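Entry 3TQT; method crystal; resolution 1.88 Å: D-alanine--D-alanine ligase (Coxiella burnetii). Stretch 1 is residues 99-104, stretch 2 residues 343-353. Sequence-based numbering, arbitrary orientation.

Stretch 1 99-104: ADCVFP
Stretch 2 (343-353) LLDQLIELAID

How do the two backbones lie against each other? Residues 101-104 form a strand and 343-353 a stretch of helix that extends beyond both ends; their axes approach to 8.9 Å, with N-to-C directions 120° apart. Register is set where Cys101 CA lies 6.9 Å from Ile352 CA. The strand is extended, with phi/psi of -163/142 at Cys101, -111/139 at Val102, -112/95 at Phe103 and -70/122 at Pro104. The helix stays near -62/-43, its i to i-4 bonds spanning 2.8 to 3.0 Å, from Leu347 N to Leu343 O through Asp353 N to Glu349 O.

What does Phe103 contribute? It has the largest area covered, 81 Å². Its CA-to-CB bond points sideways, but chi1 of -147°, between wells, and chi2 of 122° bring the ring nearer the helix. Phe103 CZ lies 3.7 Å from Leu344 CD2 and 3.8 Å from Leu347 CD1, while Phe103 CD1 is 4.4 Å from Ile348 CG1. All three aliphatic groups meet the ring obliquely. Both leucines are m,t; Ile348 has chi1 -72° and chi2 163°.

How does Cys101 fit at the register point? Pointing toward the helix with chi1 t, it has 65 Å² covered. Cys101 SG reaches 3.6 Å from Ala351 CB, a close approach made where the helix presents just a methyl, and 4.2 Å from Ile348 CG2. Cys101 CB also sits 4.2 Å from Ile352 CG1. Ile348 thus touches both Cys101 and Phe103, whereas Val102 between them points away, as strand alternation would suggest.

What holds the pair together? No hydrogen bond crosses between the stretches. Contact is chiefly apolar, with 290 Å² buried over both sides, so dispersion and exclusion of water are the expected forces. At the margin, Asp100 O lies 4.2 Å from Ile352 CG1, while the Asp100 carboxylate leads away and is hydrogen-bonded elsewhere in the structure.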

ATOM      1  N   ALA A  99     -10.961 -16.713  12.878  1.00 22.06           N
ATOM      2  CA  ALA A  99     -10.071 -15.637  13.268  1.00 25.98           C
ATOM      3  C   ALA A  99     -10.918 -14.383  13.432  1.00 28.13           C
ATOM      4  O   ALA A  99     -11.604 -13.963  12.509  1.00 29.04           O
ATOM      5  CB  ALA A  99      -8.978 -15.431  12.228  1.00 21.61           C
ATOM      6  N   ASP A 100     -10.890 -13.806  14.624  1.00 22.19           N
ATOM      7  CA  ASP A 100     -11.614 -12.569  14.895  1.00 21.81           C
ATOM      8  C   ASP A 100     -10.718 -11.369  14.690  1.00 25.94           C
ATOM      9  O   ASP A 100     -11.183 -10.245  14.503  1.00 26.37           O
ATOM     10  CB  ASP A 100     -12.117 -12.583  16.330  1.00 18.91           C
ATOM     11  CG  ASP A 100     -13.150 -13.648  16.548  1.00 28.15           C
ATOM     12  OD1 ASP A 100     -14.059 -13.736  15.698  1.00 26.55           O
ATOM     13  OD2 ASP A 100     -13.040 -14.400  17.540  1.00 25.04           O
ATOM     14  N   CYS A 101      -9.420 -11.614  14.744  1.00 24.87           N
ATOM     15  CA  CYS A 101      -8.452 -10.556  14.534  1.00 24.18           C
ATOM     16  C   CYS A 101      -7.102 -11.173  14.237  1.00 23.46           C
ATOM     17  O   CYS A 101      -6.731 -12.204  14.805  1.00 21.36           O
ATOM     18  CB  CYS A 101      -8.379  -9.622  15.750  1.00 18.52           C
ATOM     19  SG  CYS A 101      -7.232  -8.219  15.557  1.00 25.41           S
ATOM     20  N   VAL A 102      -6.377 -10.550  13.319  1.00 19.21           N
ATOM     21  CA  VAL A 102      -5.081 -11.064  12.907  1.00 17.90           C
ATOM     22  C   VAL A 102      -3.993 -10.131  13.402  1.00 22.24           C
ATOM     23  O   VAL A 102      -4.142  -8.914  13.366  1.00 23.56           O
ATOM     24  CB  VAL A 102      -5.013 -11.213  11.375  1.00 15.86           C
ATOM     25  CG1 VAL A 102      -3.617 -11.587  10.933  1.00 15.63           C
ATOM     26  CG2 VAL A 102      -6.049 -12.240  10.903  1.00 23.68           C
ATOM     27  N   PHE A 103      -2.905 -10.712  13.890  1.00 20.60           N
ATOM     28  CA  PHE A 103      -1.784  -9.934  14.354  1.00 21.01           C
ATOM     29  C   PHE A 103      -0.649 -10.195  13.373  1.00 27.07           C
ATOM     30  O   PHE A 103       0.052 -11.188  13.491  1.00 24.31           O
ATOM     31  CB  PHE A 103      -1.402 -10.402  15.760  1.00 30.54           C
ATOM     32  CG  PHE A 103      -0.862  -9.316  16.643  1.00 26.48           C
ATOM     33  CD1 PHE A 103      -1.474  -9.021  17.852  1.00 37.14           C
ATOM     34  CD2 PHE A 103       0.243  -8.581  16.259  1.00 27.54           C
ATOM     35  CE1 PHE A 103      -0.977  -8.027  18.659  1.00 25.99           C
ATOM     36  CE2 PHE A 103       0.746  -7.590  17.067  1.00 32.02           C
ATOM     37  CZ  PHE A 103       0.133  -7.314  18.267  1.00 30.01           C
ATOM     38  N   PRO A 104      -0.499  -9.322  12.364  1.00 24.58           N
ATOM     39  CA  PRO A 104       0.552  -9.551  11.385  1.00 27.18           C
ATOM     40  C   PRO A 104       1.882  -9.294  12.092  1.00 35.64           C
ATOM     41  O   PRO A 104       2.089  -8.209  12.645  1.00 33.16           O
ATOM     42  CB  PRO A 104       0.284  -8.483  10.311  1.00 22.30           C
ATOM     43  CG  PRO A 104      -0.979  -7.799  10.702  1.00 24.97           C
ATOM     44  CD  PRO A 104      -1.183  -8.038  12.154  1.00 23.88           C
ATOM     45  N   LEU A 343      -0.863  -3.834  26.356  1.00 24.55           N
ATOM     46  CA  LEU A 343      -0.512  -3.282  25.056  1.00 21.83           C
ATOM     47  C   LEU A 343      -1.162  -4.135  23.969  1.00 21.72           C
ATOM     48  O   LEU A 343      -1.800  -3.617  23.056  1.00 18.28           O
ATOM     49  CB  LEU A 343       1.014  -3.260  24.881  1.00 22.56           C
ATOM     50  CG  LEU A 343       1.548  -2.971  23.477  1.00 18.24           C
ATOM     51  CD1 LEU A 343       1.052  -1.606  22.945  1.00 18.06           C
ATOM     52  CD2 LEU A 343       3.080  -3.031  23.467  1.00 24.01           C
ATOM     53  N   LEU A 344      -1.010  -5.453  24.076  1.00 21.41           N
ATOM     54  CA  LEU A 344      -1.568  -6.348  23.063  1.00 22.22           C
ATOM     55  C   LEU A 344      -3.090  -6.248  23.027  1.00 23.71           C
ATOM     56  O   LEU A 344      -3.686  -6.257  21.950  1.00 18.18           O
ATOM     57  CB  LEU A 344      -1.138  -7.795  23.307  1.00 21.84           C
ATOM     58  CG  LEU A 344       0.372  -8.037  23.267  1.00 21.09           C
ATOM     59  CD1 LEU A 344       0.687  -9.508  23.580  1.00 19.86           C
ATOM     60  CD2 LEU A 344       0.934  -7.618  21.915  1.00 23.49           C
ATOM     61  N   ASP A 345      -3.727  -6.164  24.196  1.00 22.36           N
ATOM     62  CA  ASP A 345      -5.186  -6.005  24.223  1.00 19.88           C
ATOM     63  C   ASP A 345      -5.591  -4.739  23.478  1.00 21.77           C
ATOM     64  O   ASP A 345      -6.561  -4.727  22.710  1.00 21.46           O
ATOM     65  CB  ASP A 345      -5.733  -5.922  25.656  1.00 22.63           C
ATOM     66  CG  ASP A 345      -5.558  -7.214  26.438  1.00 30.24           C
ATOM     67  OD1 ASP A 345      -5.650  -8.304  25.835  1.00 28.17           O
ATOM     68  OD2 ASP A 345      -5.337  -7.129  27.668  1.00 25.47           O
ATOM     69  N   GLN A 346      -4.863  -3.660  23.731  1.00 25.36           N
ATOM     70  CA  GLN A 346      -5.166  -2.395  23.071  1.00 22.98           C
ATOM     71  C   GLN A 346      -4.981  -2.484  21.557  1.00 22.40           C
ATOM     72  O   GLN A 346      -5.815  -1.997  20.787  1.00 18.13           O
ATOM     73  CB  GLN A 346      -4.342  -1.263  23.699  1.00 23.88           C
ATOM     74  CG  GLN A 346      -4.826  -1.002  25.138  1.00 30.66           C
ATOM     75  CD  GLN A 346      -4.276   0.263  25.755  1.00 38.75           C
ATOM     76  OE1 GLN A 346      -3.857   1.184  25.054  1.00 40.02           O
ATOM     77  NE2 GLN A 346      -4.290   0.322  27.086  1.00 38.24           N
ATOM     78  N   LEU A 347      -3.912  -3.143  21.124  1.00 18.77           N
ATOM     79  CA  LEU A 347      -3.693  -3.305  19.688  1.00 18.91           C
ATOM     80  C   LEU A 347      -4.832  -4.102  19.046  1.00 17.09           C
ATOM     81  O   LEU A 347      -5.301  -3.763  17.962  1.00 19.36           O
ATOM     82  CB  LEU A 347      -2.343  -3.964  19.416  1.00 16.63           C
ATOM     83  CG  LEU A 347      -1.148  -3.052  19.707  1.00 19.98           C
ATOM     84  CD1 LEU A 347       0.123  -3.878  19.798  1.00 20.22           C
ATOM     85  CD2 LEU A 347      -1.043  -1.984  18.625  1.00 18.37           C
ATOM     86  N   ILE A 348      -5.276  -5.157  19.719  1.00 17.70           N
ATOM     87  CA  ILE A 348      -6.390  -5.942  19.196  1.00 18.35           C
ATOM     88  C   ILE A 348      -7.684  -5.118  19.182  1.00 21.94           C
ATOM     89  O   ILE A 348      -8.426  -5.136  18.202  1.00 18.80           O
ATOM     90  CB  ILE A 348      -6.558  -7.263  19.980  1.00 18.47           C
ATOM     91  CG1 ILE A 348      -5.410  -8.223  19.632  1.00 20.36           C
ATOM     92  CG2 ILE A 348      -7.916  -7.896  19.714  1.00 19.33           C
ATOM     93  CD1 ILE A 348      -5.238  -9.360  20.630  1.00 25.12           C
ATOM     94  N   GLU A 349      -7.952  -4.390  20.260  1.00 21.51           N
ATOM     95  CA  GLU A 349      -9.149  -3.557  20.314  1.00 23.23           C
ATOM     96  C   GLU A 349      -9.150  -2.492  19.209  1.00 24.09           C
ATOM     97  O   GLU A 349     -10.165  -2.285  18.547  1.00 21.63           O
ATOM     98  CB  GLU A 349      -9.300  -2.910  21.696  1.00 20.34           C
ATOM     99  CG  GLU A 349      -9.785  -3.881  22.781  1.00 37.14           C
ATOM    100  CD  GLU A 349      -9.280  -3.516  24.178  1.00 50.07           C
ATOM    101  OE1 GLU A 349      -8.746  -2.402  24.356  1.00 48.20           O
ATOM    102  OE2 GLU A 349      -9.403  -4.353  25.098  1.00 54.31           O
ATOM    103  N   LEU A 350      -8.012  -1.827  19.028  1.00 22.21           N
ATOM    104  CA  LEU A 350      -7.848  -0.827  17.981  1.00 21.66           C
ATOM    105  C   LEU A 350      -8.076  -1.422  16.602  1.00 20.22           C
ATOM    106  O   LEU A 350      -8.697  -0.803  15.748  1.00 18.83           O
ATOM    107  CB  LEU A 350      -6.440  -0.239  18.025  1.00 20.41           C
ATOM    108  CG  LEU A 350      -6.118   0.691  19.199  1.00 25.82           C
ATOM    109  CD1 LEU A 350      -4.618   0.917  19.289  1.00 25.30           C
ATOM    110  CD2 LEU A 350      -6.845   2.011  19.043  1.00 22.79           C
ATOM    111  N   ALA A 351      -7.539  -2.617  16.391  1.00 18.37           N
ATOM    112  CA  ALA A 351      -7.702  -3.336  15.134  1.00 19.53           C
ATOM    113  C   ALA A 351      -9.181  -3.590  14.839  1.00 19.25           C
ATOM    114  O   ALA A 351      -9.662  -3.343  13.730  1.00 18.36           O
ATOM    115  CB  ALA A 351      -6.914  -4.674  15.180  1.00 17.10           C
ATOM    116  N   ILE A 352      -9.899  -4.105  15.833  1.00 19.31           N
ATOM    117  CA  ILE A 352     -11.310  -4.426  15.665  1.00 18.20           C
ATOM    118  C   ILE A 352     -12.120  -3.153  15.473  1.00 17.86           C
ATOM    119  O   ILE A 352     -13.019  -3.110  14.646  1.00 21.63           O
ATOM    120  CB  ILE A 352     -11.845  -5.263  16.839  1.00 19.10           C
ATOM    121  CG1 ILE A 352     -11.275  -6.680  16.739  1.00 24.74           C
ATOM    122  CG2 ILE A 352     -13.379  -5.331  16.810  1.00 23.26           C
ATOM    123  CD1 ILE A 352     -11.384  -7.486  18.015  1.00 23.99           C
ATOM    124  N   ASP A 353     -11.792  -2.112  16.231  1.00 17.37           N
ATOM    125  CA  ASP A 353     -12.508  -0.843  16.085  1.00 20.95           C
ATOM    126  C   ASP A 353     -12.316  -0.248  14.696  1.00 21.63           C
ATOM    127  O   ASP A 353     -13.269   0.249  14.091  1.00 21.62           O
ATOM    128  CB  ASP A 353     -12.025   0.169  17.111  1.00 21.78           C
ATOM    129  CG  ASP A 353     -12.519  -0.133  18.509  1.00 35.11           C
ATOM    130  OD1 ASP A 353     -13.526  -0.857  18.642  1.00 36.66           O
ATOM    131  OD2 ASP A 353     -11.906   0.371  19.472  1.00 43.76           O
TER